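Local atomic coordinates of Ifi204 (Mus musculus domesticus, PDB entry 5YZW), a protein that probably senses DNA in innate immunity, as an interferon-inducible member of the PYHIN family, recognising it through its HIN domain. Residues A115-V126 with S164-S175; V18-L26 with S184-V192. All blocks are in the same frame, centred on the assembly; numbering follows the deposited sequence.

Contact 1: A115-V126 with S164-S175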
loop_
_atom_site.group_PDB
_atom_site.type_symbol
_atom_site.label_atom_id
_atom_site.label_comp_id
_atom_site.label_asym_id
_atom_site.label_seq_id
_atom_site.Cartn_x
_atom_site.Cartn_y
_atom_site.Cartn_z
ATOM N N ALA A 115 -14.779 5.001 7.051
ATOM C CA ALA A 115 -15.003 6.356 6.572
ATOM C C ALA A 115 -14.616 6.490 5.104
ATOM O O ALA A 115 -13.567 6.004 4.674
ATOM C CB ALA A 115 -14.209 7.353 7.416
ATOM N N ARG A 116 -15.479 7.140 4.332
ATOM C CA ARG A 116 -15.196 7.365 2.920
ATOM C C ARG A 116 -13.982 8.276 2.785
ATOM O O ARG A 116 -13.899 9.314 3.449
ATOM C CB ARG A 116 -16.412 7.980 2.223
ATOM C CG ARG A 116 -17.530 6.983 1.942
ATOM C CD ARG A 116 -18.648 7.040 2.983
ATOM N NE ARG A 116 -19.954 6.814 2.366
ATOM C CZ ARG A 116 -21.116 6.860 3.010
ATOM N NH1 ARG A 116 -21.148 7.118 4.310
ATOM N NH2 ARG A 116 -22.253 6.645 2.353
ATOM N N GLY A 117 -13.034 7.884 1.938
ATOM C CA GLY A 117 -11.807 8.625 1.739
ATOM C C GLY A 117 -10.601 8.012 2.422
ATOM O O GLY A 117 -9.481 8.471 2.190
ATOM N N THR A 118 -10.781 6.997 3.247
ATOM C CA THR A 118 -9.612 6.328 3.790
ATOM C C THR A 118 -8.944 5.490 2.701
ATOM O O THR A 118 -9.567 5.089 1.713
ATOM C CB THR A 118 -10.008 5.465 4.981
ATOM O OG1 THR A 118 -11.122 4.649 4.609
ATOM C CG2 THR A 118 -10.432 6.345 6.151
ATOM N N PHE A 119 -7.655 5.248 2.872
ATOM C CA PHE A 119 -6.876 4.481 1.910
ATOM C C PHE A 119 -6.747 3.029 2.357
ATOM O O PHE A 119 -6.520 2.742 3.531
ATOM C CB PHE A 119 -5.515 5.140 1.716
ATOM C CG PHE A 119 -5.627 6.565 1.257
ATOM C CD1 PHE A 119 -5.915 6.865 -0.067
ATOM C CD2 PHE A 119 -5.510 7.609 2.162
ATOM C CE1 PHE A 119 -6.047 8.181 -0.494
ATOM C CE2 PHE A 119 -5.622 8.924 1.743
ATOM C CZ PHE A 119 -5.902 9.213 0.404
ATOM N N VAL A 120 -6.921 2.114 1.414
ATOM C CA VAL A 120 -7.132 0.699 1.696
ATOM C C VAL A 120 -6.116 -0.113 0.899
ATOM O O VAL A 120 -5.764 0.254 -0.229
ATOM C CB VAL A 120 -8.582 0.278 1.344
ATOM C CG1 VAL A 120 -8.767 -1.239 1.457
ATOM C CG2 VAL A 120 -9.573 1.003 2.241
ATOM N N SER A 121 -5.639 -1.209 1.494
ATOM C CA SER A 121 -4.750 -2.164 0.854
ATOM C C SER A 121 -5.325 -3.547 1.092
ATOM O O SER A 121 -5.849 -3.817 2.174
ATOM C CB SER A 121 -3.334 -2.096 1.442
ATOM O OG SER A 121 -2.603 -1.013 0.889
ATOM N N GLY A 122 -5.242 -4.422 0.100
ATOM C CA GLY A 122 -5.858 -5.732 0.229
ATOM C C GLY A 122 -5.703 -6.544 -1.038
ATOM O O GLY A 122 -5.438 -6.006 -2.118
ATOM N N GLU A 123 -5.873 -7.857 -0.879
ATOM C CA GLU A 123 -5.828 -8.803 -1.985
ATOM C C GLU A 123 -7.205 -9.421 -2.151
ATOM O O GLU A 123 -7.722 -10.044 -1.217
ATOM C CB GLU A 123 -4.791 -9.896 -1.743
ATOM C CG GLU A 123 -3.417 -9.404 -1.364
ATOM C CD GLU A 123 -2.439 -10.544 -1.156
ATOM O OE1 GLU A 123 -1.289 -10.275 -0.756
ATOM O OE2 GLU A 123 -2.826 -11.706 -1.394
ATOM N N TYR A 124 -7.785 -9.275 -3.340
ATOM C CA TYR A 124 -9.152 -9.710 -3.581
ATOM C C TYR A 124 -9.246 -10.470 -4.898
ATOM O O TYR A 124 -8.424 -10.299 -5.804
ATOM C CB TYR A 124 -10.114 -8.514 -3.605
ATOM C CG TYR A 124 -10.101 -7.700 -2.341
ATOM C CD1 TYR A 124 -10.841 -8.087 -1.236
ATOM C CD2 TYR A 124 -9.313 -6.562 -2.237
ATOM C CE1 TYR A 124 -10.833 -7.342 -0.071
ATOM C CE2 TYR A 124 -9.284 -5.814 -1.064
ATOM C CZ TYR A 124 -10.048 -6.213 0.015
ATOM O OH TYR A 124 -10.024 -5.481 1.188
ATOM N N LEU A 125 -10.263 -11.326 -4.985
ATOM C CA LEU A 125 -10.579 -12.057 -6.207
ATOM C C LEU A 125 -11.477 -11.211 -7.095
ATOM O O LEU A 125 -12.463 -10.636 -6.619
ATOM C CB LEU A 125 -11.269 -13.385 -5.887
ATOM C CG LEU A 125 -10.423 -14.475 -5.224
ATOM C CD1 LEU A 125 -10.540 -14.418 -3.704
ATOM C CD2 LEU A 125 -10.826 -15.851 -5.755
ATOM N N VAL A 126 -11.134 -11.135 -8.378
ATOM C CA VAL A 126 -11.924 -10.399 -9.359
ATOM C C VAL A 126 -12.923 -11.346 -10.005
ATOM O O VAL A 126 -12.588 -12.492 -10.321
ATOM C CB VAL A 126 -11.010 -9.751 -10.415
ATOM C CG1 VAL A 126 -11.789 -8.737 -11.248
ATOM C CG2 VAL A 126 -9.790 -9.108 -9.746
ATOM N N SER A 164 -8.522 -13.660 -11.924
ATOM C CA SER A 164 -7.244 -13.279 -11.348
ATOM C C SER A 164 -7.442 -12.748 -9.930
ATOM O O SER A 164 -8.525 -12.280 -9.555
ATOM C CB SER A 164 -6.555 -12.229 -12.220
ATOM O OG SER A 164 -6.282 -12.745 -13.510
ATOM N N LYS A 165 -6.382 -12.846 -9.130
ATOM C CA LYS A 165 -6.364 -12.271 -7.791
ATOM C C LYS A 165 -5.534 -10.993 -7.802
ATOM O O LYS A 165 -4.419 -10.967 -8.337
ATOM C CB LYS A 165 -5.815 -13.254 -6.757
ATOM C CG LYS A 165 -6.542 -13.163 -5.417
ATOM C CD LYS A 165 -5.793 -13.892 -4.318
ATOM C CE LYS A 165 -6.493 -13.744 -2.975
ATOM N NZ LYS A 165 -5.638 -14.262 -1.868
ATOM N N LEU A 166 -6.081 -9.941 -7.203
ATOM C CA LEU A 166 -5.562 -8.588 -7.321
ATOM C C LEU A 166 -5.030 -8.104 -5.980
ATOM O O LEU A 166 -5.757 -8.113 -4.980
ATOM C CB LEU A 166 -6.659 -7.649 -7.804
ATOM C CG LEU A 166 -6.506 -7.139 -9.223
ATOM C CD1 LEU A 166 -7.543 -6.063 -9.450
ATOM C CD2 LEU A 166 -5.105 -6.618 -9.423
ATOM N N ARG A 167 -3.776 -7.670 -5.966
ATOM C CA ARG A 167 -3.184 -7.039 -4.793
ATOM C C ARG A 167 -3.273 -5.532 -4.990
ATOM O O ARG A 167 -2.671 -4.988 -5.923
ATOM C CB ARG A 167 -1.740 -7.480 -4.592
ATOM C CG ARG A 167 -0.968 -6.633 -3.566
ATOM C CD ARG A 167 0.423 -7.202 -3.359
ATOM N NE ARG A 167 0.356 -8.533 -2.757
ATOM C CZ ARG A 167 1.161 -9.544 -3.078
ATOM N NH1 ARG A 167 2.104 -9.384 -4.001
ATOM N NH2 ARG A 167 1.025 -10.719 -2.471
ATOM N N LEU A 168 -4.050 -4.871 -4.133
ATOM C CA LEU A 168 -4.270 -3.432 -4.200
ATOM C C LEU A 168 -3.518 -2.755 -3.071
ATOM O O LEU A 168 -3.623 -3.174 -1.911
ATOM C CB LEU A 168 -5.756 -3.078 -4.091
ATOM C CG LEU A 168 -6.768 -3.850 -4.936
ATOM C CD1 LEU A 168 -8.170 -3.626 -4.382
ATOM C CD2 LEU A 168 -6.672 -3.378 -6.355
ATOM N N VAL A 169 -2.789 -1.693 -3.398
ATOM C CA VAL A 169 -2.079 -0.920 -2.382
ATOM C C VAL A 169 -2.461 0.544 -2.523
ATOM O O VAL A 169 -2.322 1.126 -3.609
ATOM C CB VAL A 169 -0.558 -1.088 -2.483
ATOM C CG1 VAL A 169 0.109 -0.257 -1.403
ATOM C CG2 VAL A 169 -0.188 -2.564 -2.399
ATOM N N CYS A 170 -2.965 1.128 -1.438
ATOM C CA CYS A 170 -3.275 2.553 -1.363
ATOM C C CYS A 170 -4.315 2.954 -2.413
ATOM O O CYS A 170 -4.074 3.827 -3.244
ATOM C CB CYS A 170 -2.007 3.392 -1.514
ATOM S SG CYS A 170 -2.237 5.159 -1.134
ATOM N N PHE A 171 -5.475 2.296 -2.353
ATOM C CA PHE A 171 -6.675 2.710 -3.073
ATOM C C PHE A 171 -7.610 3.483 -2.146
ATOM O O PHE A 171 -7.646 3.238 -0.940
ATOM C CB PHE A 171 -7.405 1.496 -3.645
ATOM C CG PHE A 171 -6.851 1.020 -4.934
ATOM C CD1 PHE A 171 -5.541 0.604 -5.037
ATOM C CD2 PHE A 171 -7.665 0.969 -6.075
ATOM C CE1 PHE A 171 -5.021 0.157 -6.240
ATOM C CE2 PHE A 171 -7.147 0.539 -7.274
ATOM C CZ PHE A 171 -5.823 0.135 -7.362
ATOM N N GLU A 172 -8.393 4.410 -2.709
ATOM C CA GLU A 172 -9.270 5.233 -1.875
ATOM C C GLU A 172 -10.666 4.644 -1.805
ATOM O O GLU A 172 -11.278 4.346 -2.834
ATOM C CB GLU A 172 -9.352 6.683 -2.358
ATOM C CG GLU A 172 -10.245 7.565 -1.460
ATOM C CD GLU A 172 -10.224 9.054 -1.822
ATOM O OE1 GLU A 172 -9.478 9.448 -2.741
ATOM O OE2 GLU A 172 -10.981 9.836 -1.199
ATOM N N LEU A 173 -11.176 4.512 -0.586
ATOM C CA LEU A 173 -12.495 3.942 -0.361
ATOM C C LEU A 173 -13.516 5.046 -0.569
ATOM O O LEU A 173 -13.436 6.101 0.070
ATOM C CB LEU A 173 -12.599 3.363 1.052
ATOM C CG LEU A 173 -13.989 2.948 1.512
ATOM C CD1 LEU A 173 -14.333 1.709 0.726
ATOM C CD2 LEU A 173 -14.010 2.632 3.013
ATOM N N THR A 174 -14.448 4.833 -1.488
ATOM C CA THR A 174 -15.465 5.827 -1.773
ATOM C C THR A 174 -16.808 5.122 -1.874
ATOM O O THR A 174 -16.882 3.891 -1.963
ATOM C CB THR A 174 -15.157 6.601 -3.067
ATOM O OG1 THR A 174 -15.433 5.770 -4.190
ATOM C CG2 THR A 174 -13.678 7.007 -3.134
ATOM N N SER A 175 -17.881 5.904 -1.851
ATOM C CA SER A 175 -19.191 5.334 -2.113
ATOM C C SER A 175 -19.970 6.236 -3.055
ATOM O O SER A 175 -19.712 7.439 -3.160
ATOM C CB SER A 175 -19.979 5.090 -0.814
ATOM O OG SER A 175 -20.405 6.299 -0.226
#
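Glu123 turns CG anti to its carbonyl carbon (chi1 -51°) and Arg167, across from it, bends at chi3 (-65°), which lays the two chains alongside each other on one face of an antiparallel pairing in an OB fold of the HIN domain. NE and NH2 of Arg167 both grip Glu123 OE1, NH2 at 2.9 Å; OE1 lies in the guanidinium plane, while both nitrogens approach it from above the same face of the carboxylate. Lys165 NZ makes a longer salt bridge to Glu123 OE2, 3.8 Å away, and Arg167 NH1 turns to Gln191. A leucine in place of Glu123 would probably leave Arg167 and Lys165 without their shared counter-charge and the guanidinium freer to swing. Strand 119-126 pairs first with 171-175 and then with 165-169; between them Cys170 and Phe171 both face Val120 in a G1 beta bulge, where the chain turns its corner. On the other face, Leu168 CD1 meets Tyr124 CD2 at 3.8 Å, the two side chains crossing at about a right angle. Gly117, in a type II turn, gives its N-H to Leu173 O at 2.6 Å. Beyond it, Arg116 NE points almost straight at Ser175 OG, 2.7 Å away and within the guanidinium plane.

Contact 2: V18-L26 with S184-V192; sequences VTEPFTYDL and SVRHSYMQV
Tyr189 lies between three side chains of 18-26, each meeting a different part of its ring. Thr19 CB sits over one face, 4.1 Å from the ring centroid, in a CH-pi contact. Glu20 comes to the edge, its carboxylate plane almost perpendicular to the ring, and Tyr189 OH donates to Glu20 OE2 at 2.9 Å on the anti side of the carboxylate but well out of its plane. A water ties the same corner together, donating to Tyr189 OH and accepting from Glu20 N. Phe22 packs obliquely, its ring inclined 33° to that of Tyr189, with CD1 3.5 Å from Tyr189 CD1. Phe22 CG stands between the backbone N and the carbonyl carbon (chi1 62°), which sends the ring across to the Tyr189 side chain and to Ser188 O.

Towards Asp25 the partners come from the type I turn Val185-Ser188. His187 presents its edge to the face of Tyr24 in an offset edge-to-face pair, planes at 82°, and its ND1 is hydrogen-bonded to Lys47 NZ. The extended run of Arg186 from CG to NE carries its guanidinium out to Asp25: Arg186 NH2 donates to Asp25 OD2 at 3.1 Å in a nearly straight hydrogen bond, part of a salt bridge, while Asp25 OD1 takes the backbone N-H of Lys27. One guanidinium face lies against Tyr24 CD2.

The contact joins the two OB folds of the HIN domain. Residues 18-26 belong to strand 11-25, whose neighbour 30-38 supplies His34 to hydrogen-bond Thr19 and His187 O; Arg154 hydrogen-bonds Arg186 O and Ser188 O, and strand 189-192 pairs with 165-169 behind the interface.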
loop_
_atom_site.group_PDB
_atom_site.type_symbol
_atom_site.label_atom_id
_atom_site.label_comp_id
_atom_site.label_asym_id
_atom_site.label_seq_id
_atom_site.Cartn_x
_atom_site.Cartn_y
_atom_site.Cartn_z
ATOM N N VAL A 18 7.284 -5.343 0.629
ATOM C CA VAL A 18 7.616 -4.192 -0.203
ATOM C C VAL A 18 7.040 -4.445 -1.595
ATOM O O VAL A 18 6.899 -5.594 -2.015
ATOM C CB VAL A 18 9.151 -3.983 -0.235
ATOM C CG1 VAL A 18 9.831 -5.119 -0.984
ATOM C CG2 VAL A 18 9.529 -2.635 -0.872
ATOM N N THR A 19 6.675 -3.372 -2.303
ATOM C CA THR A 19 6.399 -3.458 -3.736
ATOM C C THR A 19 7.646 -3.070 -4.511
ATOM O O THR A 19 8.520 -2.363 -4.004
ATOM C CB THR A 19 5.274 -2.524 -4.213
ATOM O OG1 THR A 19 5.761 -1.167 -4.271
ATOM C CG2 THR A 19 4.020 -2.624 -3.359
ATOM N N GLU A 20 7.692 -3.504 -5.772
ATOM C CA GLU A 20 8.677 -2.994 -6.706
ATOM C C GLU A 20 8.491 -1.483 -6.833
ATOM O O GLU A 20 7.414 -0.953 -6.531
ATOM C CB GLU A 20 8.502 -3.656 -8.078
ATOM C CG GLU A 20 7.142 -3.325 -8.681
ATOM C CD GLU A 20 6.892 -3.973 -10.043
ATOM O OE1 GLU A 20 7.857 -4.419 -10.701
ATOM O OE2 GLU A 20 5.711 -4.040 -10.443
ATOM N N PRO A 21 9.508 -0.767 -7.292
ATOM C CA PRO A 21 9.313 0.657 -7.563
ATOM C C PRO A 21 8.504 0.847 -8.839
ATOM O O PRO A 21 8.459 -0.015 -9.720
ATOM C CB PRO A 21 10.737 1.206 -7.713
ATOM C CG PRO A 21 11.597 0.011 -7.951
ATOM C CD PRO A 21 10.924 -1.173 -7.361
ATOM N N PHE A 22 7.856 2.001 -8.927
ATOM C CA PHE A 22 6.990 2.281 -10.063
ATOM C C PHE A 22 6.896 3.789 -10.221
ATOM O O PHE A 22 7.185 4.559 -9.292
ATOM C CB PHE A 22 5.599 1.642 -9.893
ATOM C CG PHE A 22 4.828 2.163 -8.704
ATOM C CD1 PHE A 22 4.950 1.565 -7.458
ATOM C CD2 PHE A 22 3.983 3.257 -8.840
ATOM C CE1 PHE A 22 4.248 2.051 -6.364
ATOM C CE2 PHE A 22 3.290 3.753 -7.765
ATOM C CZ PHE A 22 3.408 3.147 -6.518
ATOM N N THR A 23 6.559 4.189 -11.441
ATOM C CA THR A 23 6.394 5.588 -11.803
ATOM C C THR A 23 4.986 6.049 -11.461
ATOM O O THR A 23 4.008 5.532 -12.009
ATOM C CB THR A 23 6.681 5.766 -13.295
ATOM O OG1 THR A 23 7.860 5.025 -13.652
ATOM C CG2 THR A 23 6.832 7.228 -13.666
ATOM N N TYR A 24 4.884 7.015 -10.556
ATOM C CA TYR A 24 3.588 7.537 -10.159
ATOM C C TYR A 24 3.296 8.896 -10.771
ATOM O O TYR A 24 2.135 9.309 -10.796
ATOM C CB TYR A 24 3.489 7.622 -8.631
ATOM C CG TYR A 24 4.384 8.654 -7.987
ATOM C CD1 TYR A 24 5.711 8.356 -7.660
ATOM C CD2 TYR A 24 3.900 9.920 -7.683
ATOM C CE1 TYR A 24 6.539 9.309 -7.071
ATOM C CE2 TYR A 24 4.712 10.873 -7.084
ATOM C CZ TYR A 24 6.029 10.560 -6.780
ATOM O OH TYR A 24 6.838 11.498 -6.201
ATOM N N ASP A 25 4.310 9.597 -11.267
ATOM C CA ASP A 25 4.109 10.827 -12.034
ATOM C C ASP A 25 4.838 10.614 -13.358
ATOM O O ASP A 25 6.071 10.701 -13.419
ATOM C CB ASP A 25 4.606 12.044 -11.249
ATOM C CG ASP A 25 4.473 13.357 -12.018
ATOM O OD1 ASP A 25 4.465 13.344 -13.266
ATOM O OD2 ASP A 25 4.370 14.416 -11.360
ATOM N N LEU A 26 4.072 10.320 -14.419
ATOM C CA LEU A 26 4.692 9.965 -15.691
ATOM C C LEU A 26 5.363 11.151 -16.361
ATOM O O LEU A 26 6.256 10.948 -17.187
ATOM C CB LEU A 26 3.664 9.353 -16.653
ATOM C CG LEU A 26 3.382 7.854 -16.488
ATOM C CD1 LEU A 26 2.355 7.365 -17.520
ATOM C CD2 LEU A 26 4.662 7.020 -16.546
ATOM N N SER A 184 -8.485 3.927 -7.759
ATOM C CA SER A 184 -7.083 4.239 -7.980
ATOM C C SER A 184 -6.852 5.733 -7.795
ATOM O O SER A 184 -7.679 6.557 -8.196
ATOM C CB SER A 184 -6.677 3.808 -9.386
ATOM O OG SER A 184 -7.252 4.678 -10.352
ATOM N N VAL A 185 -5.730 6.077 -7.164
ATOM C CA VAL A 185 -5.313 7.458 -6.937
ATOM C C VAL A 185 -3.822 7.569 -7.241
ATOM O O VAL A 185 -3.168 6.589 -7.622
ATOM C CB VAL A 185 -5.602 7.944 -5.498
ATOM C CG1 VAL A 185 -7.114 8.089 -5.242
ATOM C CG2 VAL A 185 -4.946 7.027 -4.488
ATOM N N ARG A 186 -3.278 8.773 -7.023
ATOM C CA ARG A 186 -1.931 9.100 -7.488
ATOM C C ARG A 186 -0.863 8.116 -6.983
ATOM O O ARG A 186 0.071 7.778 -7.725
ATOM C CB ARG A 186 -1.576 10.524 -7.063
ATOM C CG ARG A 186 -0.231 11.015 -7.602
ATOM C CD ARG A 186 -0.060 12.488 -7.306
ATOM N NE ARG A 186 1.318 12.958 -7.454
ATOM C CZ ARG A 186 1.905 13.225 -8.619
ATOM N NH1 ARG A 186 1.244 13.054 -9.756
ATOM N NH2 ARG A 186 3.159 13.663 -8.648
ATOM N N HIS A 187 -0.958 7.665 -5.729
ATOM C CA HIS A 187 0.069 6.778 -5.172
ATOM C C HIS A 187 -0.337 5.312 -5.208
ATOM O O HIS A 187 0.320 4.483 -4.568
ATOM C CB HIS A 187 0.426 7.168 -3.734
ATOM C CG HIS A 187 1.017 8.537 -3.608
ATOM N ND1 HIS A 187 0.951 9.276 -2.447
ATOM C CD2 HIS A 187 1.677 9.306 -4.507
ATOM C CE1 HIS A 187 1.533 10.445 -2.640
ATOM N NE2 HIS A 187 1.977 10.490 -3.883
ATOM N N SER A 188 -1.402 4.974 -5.932
ATOM C CA SER A 188 -1.868 3.596 -5.946
ATOM C C SER A 188 -0.891 2.684 -6.657
ATOM O O SER A 188 -0.114 3.083 -7.536
ATOM C CB SER A 188 -3.247 3.447 -6.633
ATOM O OG SER A 188 -4.241 4.225 -5.995
ATOM N N TYR A 189 -0.986 1.414 -6.293
ATOM C CA TYR A 189 -0.211 0.369 -6.936
ATOM C C TYR A 189 -1.068 -0.885 -6.938
ATOM O O TYR A 189 -1.846 -1.127 -6.011
ATOM C CB TYR A 189 1.135 0.112 -6.205
ATOM C CG TYR A 189 1.865 -1.105 -6.744
ATOM C CD1 TYR A 189 2.684 -1.010 -7.867
ATOM C CD2 TYR A 189 1.716 -2.349 -6.149
ATOM C CE1 TYR A 189 3.339 -2.141 -8.386
ATOM C CE2 TYR A 189 2.363 -3.476 -6.648
ATOM C CZ TYR A 189 3.168 -3.374 -7.766
ATOM O OH TYR A 189 3.806 -4.505 -8.248
ATOM N N MET A 190 -0.921 -1.689 -7.980
ATOM C CA MET A 190 -1.627 -2.954 -8.008
ATOM C C MET A 190 -0.845 -3.929 -8.869
ATOM O O MET A 190 -0.097 -3.526 -9.764
ATOM C CB MET A 190 -3.057 -2.792 -8.551
ATOM C CG MET A 190 -3.129 -2.171 -9.941
ATOM S SD MET A 190 -4.834 -1.925 -10.535
ATOM C CE MET A 190 -5.671 -3.162 -9.598
ATOM N N GLN A 191 -1.017 -5.216 -8.577
ATOM C CA GLN A 191 -0.489 -6.270 -9.427
ATOM C C GLN A 191 -1.347 -7.512 -9.235
ATOM O O GLN A 191 -1.975 -7.690 -8.187
ATOM C CB GLN A 191 0.977 -6.568 -9.117
ATOM C CG GLN A 191 1.168 -7.665 -8.102
ATOM C CD GLN A 191 2.547 -7.646 -7.470
ATOM O OE1 GLN A 191 2.679 -7.788 -6.255
ATOM N NE2 GLN A 191 3.582 -7.500 -8.297
ATOM N N VAL A 192 -1.386 -8.363 -10.267
ATOM C CA VAL A 192 -2.076 -9.642 -10.166
ATOM C C VAL A 192 -1.113 -10.668 -9.580
ATOM O O VAL A 192 0.107 -10.580 -9.757
ATOM C CB VAL A 192 -2.626 -10.098 -11.537
ATOM C CG1 VAL A 192 -3.279 -8.934 -12.278
ATOM C CG2 VAL A 192 -1.528 -10.704 -12.377
HETATM O O HOH W 1 5.677 -5.538 -6.413
#

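How the contacts relate
The centres of the two contacts lie about 13 Å apart, each about 9 Å from the centre of the chain. Along the sequence 18-26 comes first, then 115-126, 164-175 and 184-192, so both partners of contact 1 fall between those of contact 2. Contact 1 is internal to the second beta-sheet; contact 2 sets the turn 185-188 and Tyr189 against strand 11-25 of the first sheet. Strands 165-169 and 189-192 are neighbours and connect the two: Cys170 O is probably hydrogen-bonded to Ser188 OG, and Leu168 packs on Met190. Contact 1 is thus part of the second OB fold, while contact 2 docks it on the first, consistent with the tandem OB folds of HIN domains.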